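Local structure of periplasmic binding protein/LacI transcriptional regulator (Alkaliphilus metalliredigens, 3CTP) at residues Gly272-Pro285 with Ile312-Ile324. The protein binds beta-D-xylulofuranose in the cleft between two domains and, as in other LacI-family repressors, probably regulates transcription by binding DNA. Sequence-based numbering, arbitrary orientation.
With XLF (beta-D-xylulofuranose), chain C.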
loop_
_atom_site.group_PDB
_atom_site.type_symbol
_atom_site.label_atom_id
_atom_site.label_comp_id
_atom_site.label_asym_id
_atom_site.label_seq_id
_atom_site.Cartn_x
_atom_site.Cartn_y
_atom_site.Cartn_z
ATOM N N GLY A 272 -4.080 -9.248 5.569
ATOM C CA GLY A 272 -4.435 -10.421 6.385
ATOM C C GLY A 272 -4.964 -11.612 5.588
ATOM O O GLY A 272 -4.863 -12.773 6.030
ATOM N N GLU A 273 -5.502 -11.344 4.400
ATOM C CA GLU A 273 -6.037 -12.402 3.555
ATOM C C GLU A 273 -4.996 -12.818 2.534
ATOM O O GLU A 273 -4.938 -13.960 2.059
ATOM C CB GLU A 273 -7.338 -11.921 2.884
ATOM C CG GLU A 273 -8.047 -12.985 2.041
ATOM C CD GLU A 273 -8.216 -14.332 2.751
ATOM O OE1 GLU A 273 -8.888 -14.379 3.808
ATOM O OE2 GLU A 273 -7.695 -15.356 2.233
ATOM N N LEU A 274 -4.120 -11.887 2.216
ATOM C CA LEU A 274 -3.140 -12.130 1.203
ATOM C C LEU A 274 -2.110 -13.120 1.712
ATOM O O LEU A 274 -1.669 -13.990 0.949
ATOM C CB LEU A 274 -2.478 -10.801 0.836
ATOM C CG LEU A 274 -1.431 -10.887 -0.246
ATOM C CD1 LEU A 274 -2.015 -11.554 -1.467
ATOM C CD2 LEU A 274 -0.985 -9.476 -0.543
ATOM N N LEU A 275 -1.748 -13.019 2.992
ATOM C CA LEU A 275 -0.768 -13.932 3.623
ATOM C C LEU A 275 -1.333 -15.202 4.331
ATOM O O LEU A 275 -2.533 -15.365 4.454
ATOM C CB LEU A 275 0.115 -13.174 4.611
ATOM C CG LEU A 275 -0.600 -12.521 5.820
ATOM C CD1 LEU A 275 -1.599 -13.441 6.522
ATOM C CD2 LEU A 275 0.412 -12.058 6.812
ATOM N N TYR A 276 -0.432 -16.062 4.824
ATOM C CA TYR A 276 -0.767 -17.451 5.203
ATOM C C TYR A 276 0.009 -17.932 6.424
ATOM O O TYR A 276 1.221 -17.719 6.523
ATOM C CB TYR A 276 -0.462 -18.366 4.011
ATOM C CG TYR A 276 -0.632 -19.841 4.279
ATOM C CD1 TYR A 276 -1.716 -20.535 3.763
ATOM C CD2 TYR A 276 0.295 -20.537 5.036
ATOM C CE1 TYR A 276 -1.883 -21.892 4.002
ATOM C CE2 TYR A 276 0.141 -21.897 5.280
ATOM C CZ TYR A 276 -0.952 -22.566 4.757
ATOM O OH TYR A 276 -1.109 -23.913 4.993
ATOM N N PRO A 277 -0.683 -18.556 7.384
ATOM C CA PRO A 277 -2.129 -18.731 7.359
ATOM C C PRO A 277 -2.811 -17.368 7.423
ATOM O O PRO A 277 -2.205 -16.403 7.890
ATOM C CB PRO A 277 -2.417 -19.549 8.626
ATOM C CG PRO A 277 -1.252 -19.349 9.504
ATOM C CD PRO A 277 -0.076 -19.046 8.634
ATOM N N SER A 278 -4.052 -17.297 6.948
ATOM C CA SER A 278 -4.781 -16.036 6.941
ATOM C C SER A 278 -5.080 -15.571 8.367
ATOM O O SER A 278 -5.267 -16.378 9.267
ATOM C CB SER A 278 -6.063 -16.156 6.144
ATOM O OG SER A 278 -6.827 -17.250 6.669
ATOM N N LEU A 279 -5.140 -14.252 8.534
ATOM C CA LEU A 279 -5.058 -13.618 9.845
ATOM C C LEU A 279 -6.422 -13.369 10.488
ATOM O O LEU A 279 -7.256 -12.649 9.938
ATOM C CB LEU A 279 -4.352 -12.260 9.669
ATOM C CG LEU A 279 -4.169 -11.386 10.903
ATOM C CD1 LEU A 279 -3.285 -12.052 11.928
ATOM C CD2 LEU A 279 -3.519 -10.091 10.448
ATOM N N THR A 280 -6.645 -13.928 11.672
ATOM C CA THR A 280 -7.802 -13.536 12.471
ATOM C C THR A 280 -7.639 -12.075 12.864
ATOM O O THR A 280 -6.527 -11.628 13.199
ATOM C CB THR A 280 -7.874 -14.395 13.723
ATOM O OG1 THR A 280 -8.110 -15.748 13.320
ATOM C CG2 THR A 280 -8.985 -13.911 14.660
ATOM N N THR A 281 -8.723 -11.321 12.810
ATOM C CA THR A 281 -8.579 -9.871 12.972
ATOM C C THR A 281 -9.897 -9.262 13.419
ATOM O O THR A 281 -10.897 -9.956 13.567
ATOM C CB THR A 281 -8.073 -9.227 11.652
ATOM O OG1 THR A 281 -7.759 -7.838 11.863
ATOM C CG2 THR A 281 -9.141 -9.360 10.564
ATOM N N ILE A 282 -9.871 -7.968 13.691
ATOM C CA ILE A 282 -11.064 -7.214 14.023
ATOM C C ILE A 282 -11.330 -6.289 12.844
ATOM O O ILE A 282 -10.477 -5.498 12.427
ATOM C CB ILE A 282 -10.855 -6.330 15.269
ATOM C CG1 ILE A 282 -10.375 -7.170 16.469
ATOM C CG2 ILE A 282 -12.157 -5.576 15.605
ATOM C CD1 ILE A 282 -11.391 -8.249 16.930
ATOM N N ASN A 283 -12.525 -6.398 12.287
ATOM C CA ASN A 283 -12.914 -5.588 11.149
ATOM C C ASN A 283 -13.166 -4.130 11.479
ATOM O O ASN A 283 -14.013 -3.835 12.322
ATOM C CB ASN A 283 -14.228 -6.156 10.571
ATOM C CG ASN A 283 -14.635 -5.492 9.277
ATOM O OD1 ASN A 283 -14.009 -5.723 8.232
ATOM N ND2 ASN A 283 -15.705 -4.674 9.322
ATOM N N GLN A 284 -12.469 -3.213 10.787
ATOM C CA GLN A 284 -12.942 -1.822 10.707
ATOM C C GLN A 284 -13.800 -1.645 9.475
ATOM O O GLN A 284 -13.400 -2.077 8.374
ATOM C CB GLN A 284 -11.762 -0.845 10.593
ATOM C CG GLN A 284 -10.889 -0.776 11.816
ATOM C CD GLN A 284 -10.092 0.514 11.840
ATOM O OE1 GLN A 284 -10.665 1.582 12.004
ATOM N NE2 GLN A 284 -8.756 0.418 11.728
ATOM N N PRO A 285 -14.993 -1.045 9.633
ATOM C CA PRO A 285 -15.931 -1.020 8.508
ATOM C C PRO A 285 -15.617 0.127 7.567
ATOM O O PRO A 285 -16.179 1.230 7.682
ATOM C CB PRO A 285 -17.293 -0.812 9.182
ATOM C CG PRO A 285 -16.964 -0.052 10.463
ATOM C CD PRO A 285 -15.598 -0.592 10.903
ATOM N N ILE A 312 -18.724 6.878 16.069
ATOM C CA ILE A 312 -17.964 5.640 16.293
ATOM C C ILE A 312 -18.658 4.478 15.615
ATOM O O ILE A 312 -19.843 4.209 15.887
ATOM C CB ILE A 312 -17.859 5.388 17.815
ATOM C CG1 ILE A 312 -17.167 6.582 18.465
ATOM C CG2 ILE A 312 -17.094 4.114 18.096
ATOM C CD1 ILE A 312 -17.051 6.471 19.974
ATOM N N MET A 313 -17.957 3.805 14.694
ATOM C CA MET A 313 -18.539 2.699 13.923
ATOM C C MET A 313 -18.232 1.324 14.529
ATOM O O MET A 313 -17.134 1.055 15.003
ATOM C CB MET A 313 -18.023 2.673 12.450
ATOM C CG MET A 313 -18.271 3.883 11.549
ATOM S SD MET A 313 -20.017 4.356 11.313
ATOM C CE MET A 313 -19.727 5.694 12.367
ATOM N N GLU A 314 -19.215 0.432 14.463
ATOM C CA GLU A 314 -19.114 -0.883 15.067
ATOM C C GLU A 314 -18.060 -1.746 14.375
ATOM O O GLU A 314 -17.950 -1.752 13.138
ATOM C CB GLU A 314 -20.494 -1.563 14.922
ATOM C CG GLU A 314 -20.600 -2.970 15.476
ATOM C CD GLU A 314 -22.010 -3.547 15.344
ATOM O OE1 GLU A 314 -22.901 -2.841 14.834
ATOM O OE2 GLU A 314 -22.216 -4.715 15.733
ATOM N N VAL A 315 -17.336 -2.517 15.191
ATOM C CA VAL A 315 -16.355 -3.501 14.706
ATOM C C VAL A 315 -16.849 -4.919 14.965
ATOM O O VAL A 315 -17.785 -5.134 15.747
ATOM C CB VAL A 315 -14.965 -3.303 15.373
ATOM C CG1 VAL A 315 -14.445 -1.905 15.015
ATOM C CG2 VAL A 315 -15.066 -3.462 16.869
ATOM N N LYS A 316 -16.228 -5.883 14.304
ATOM C CA LYS A 316 -16.593 -7.275 14.537
ATOM C C LYS A 316 -15.406 -8.190 14.319
ATOM O O LYS A 316 -14.499 -7.882 13.540
ATOM C CB LYS A 316 -17.710 -7.679 13.594
ATOM C CG LYS A 316 -17.281 -7.694 12.172
ATOM C CD LYS A 316 -18.440 -7.954 11.209
ATOM C CE LYS A 316 -17.901 -7.934 9.777
ATOM N NZ LYS A 316 -18.880 -7.354 8.802
ATOM N N LEU A 317 -15.428 -9.326 15.005
ATOM C CA LEU A 317 -14.361 -10.313 14.890
ATOM C C LEU A 317 -14.447 -11.056 13.563
ATOM O O LEU A 317 -15.545 -11.488 13.156
ATOM C CB LEU A 317 -14.519 -11.314 16.036
ATOM C CG LEU A 317 -13.617 -12.533 15.963
ATOM C CD1 LEU A 317 -12.206 -12.073 16.282
ATOM C CD2 LEU A 317 -14.095 -13.545 16.998
ATOM N N ILE A 318 -13.304 -11.198 12.886
ATOM C CA ILE A 318 -13.223 -12.003 11.658
ATOM C C ILE A 318 -12.296 -13.179 11.965
ATOM O O ILE A 318 -11.078 -13.002 12.116
ATOM C CB ILE A 318 -12.625 -11.197 10.483
ATOM C CG1 ILE A 318 -13.384 -9.886 10.272
ATOM C CG2 ILE A 318 -12.564 -12.067 9.199
ATOM C CD1 ILE A 318 -14.816 -10.054 9.871
ATOM N N GLU A 319 -12.858 -14.375 12.129
ATOM C CA GLU A 319 -12.043 -15.528 12.520
ATOM C C GLU A 319 -11.446 -16.169 11.284
ATOM O O GLU A 319 -12.180 -16.513 10.364
ATOM C CB GLU A 319 -12.908 -16.584 13.245
ATOM C CG GLU A 319 -13.314 -16.220 14.646
ATOM C CD GLU A 319 -13.928 -17.421 15.378
ATOM O OE1 GLU A 319 -13.212 -18.437 15.607
ATOM O OE2 GLU A 319 -15.126 -17.337 15.716
ATOM N N ARG A 320 -10.119 -16.312 11.260
ATOM C CA ARG A 320 -9.441 -16.975 10.166
ATOM C C ARG A 320 -8.512 -18.056 10.716
ATOM O O ARG A 320 -8.900 -18.775 11.639
ATOM C CB ARG A 320 -8.699 -15.974 9.297
ATOM C CG ARG A 320 -9.610 -14.898 8.713
ATOM C CD ARG A 320 -8.906 -14.207 7.571
ATOM N NE ARG A 320 -9.744 -13.229 6.881
ATOM C CZ ARG A 320 -9.510 -11.917 6.893
ATOM N NH1 ARG A 320 -8.493 -11.408 7.602
ATOM N NH2 ARG A 320 -10.294 -11.116 6.190
ATOM N N GLU A 321 -7.325 -18.210 10.135
ATOM C CA GLU A 321 -6.528 -19.413 10.400
ATOM C C GLU A 321 -5.454 -19.258 11.471
ATOM O O GLU A 321 -4.854 -20.257 11.895
ATOM C CB GLU A 321 -5.877 -19.919 9.099
ATOM C CG GLU A 321 -6.854 -20.436 8.034
ATOM C CD GLU A 321 -6.189 -20.627 6.662
ATOM O OE1 GLU A 321 -5.189 -19.936 6.356
ATOM O OE2 GLU A 321 -6.671 -21.470 5.876
ATOM N N THR A 322 -5.196 -18.023 11.927
ATOM C CA THR A 322 -4.166 -17.842 12.956
ATOM C C THR A 322 -4.666 -18.001 14.398
ATOM O O THR A 322 -3.895 -17.824 15.355
ATOM C CB THR A 322 -3.481 -16.474 12.820
ATOM O OG1 THR A 322 -4.483 -15.472 12.906
ATOM C CG2 THR A 322 -2.794 -16.361 11.451
ATOM N N THR A 323 -5.954 -18.310 14.564
ATOM C CA THR A 323 -6.454 -18.757 15.870
ATOM C C THR A 323 -7.161 -20.081 15.636
ATOM O O THR A 323 -7.607 -20.365 14.520
ATOM C CB THR A 323 -7.414 -17.740 16.516
ATOM O OG1 THR A 323 -8.464 -17.411 15.590
ATOM C CG2 THR A 323 -6.655 -16.478 16.856
ATOM N N ILE A 324 -7.227 -20.896 16.683
ATOM C CA ILE A 324 -7.717 -22.269 16.537
ATOM C C ILE A 324 -9.233 -22.320 16.571
ATOM O O ILE A 324 -9.868 -21.486 17.202
ATOM C CB ILE A 324 -7.176 -23.130 17.664
ATOM C CG1 ILE A 324 -7.587 -22.524 19.007
ATOM C CG2 ILE A 324 -5.646 -23.269 17.543
ATOM C CD1 ILE A 324 -7.024 -23.256 20.243
HETATM O O4 XLF C . -4.305 4.136 14.139
HETATM C C4 XLF C . -4.702 2.777 13.943
HETATM C C5 XLF C . -3.437 1.932 13.903
HETATM O O5 XLF C . -3.274 1.528 12.540
HETATM C C3 XLF C . -5.328 2.589 12.570
HETATM O O3 XLF C . -6.744 2.381 12.656
HETATM C C2 XLF C . -4.613 1.360 12.080
HETATM O O2 XLF C . -5.170 0.170 12.675
HETATM C C1 XLF C . -4.601 1.251 10.569
HETATM O O1 XLF C . -3.798 0.125 10.183
HETATM O O HOH W 1 -17.619 -4.056 11.497
#
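T281 and I318 form a hydrogen-bonded antiparallel pair on the hinge strands that link the two domains of a periplasmic-binding-protein fold, where strand 281-283 meets the last strand of the chain; I318 N reaches T281 O at 2.8 Å, nearly straight at 171°. Past I318 the strand ends, and R320 takes over. Its CB rests against S278 O and OG. With CG anti to the carbonyl carbon (chi1 -58°) and the chain extended to NE, CG and CD run along the carbonyl of L279, CD also touching S278 CB. NE comes 3.4 Å from E273 OE1, a salt bridge of charge alone, because OE1 lies well out of the guanidinium plane and no N-H points at it; the two planes stand 86° apart. E273 OE2 pairs with R248 of the second subunit. NH1 donates to L279 O in the carbonyl plane, at 2.9 Å, while NH2 bonds N268. A leucine in place of R320 would probably leave L279 O without this donor and E273 without one of its positive partners. Beyond, E321 OE1 accepts the N-H of S278, and T322 OG1, also hydrogen-bonded to I263 O, accepts that of T280. At the other end, Q284 NE2 binds the sugar O3. T280 OG1 takes the R320 N-H at 2.9 Å and donates to T323 OG1 at 2.8 Å.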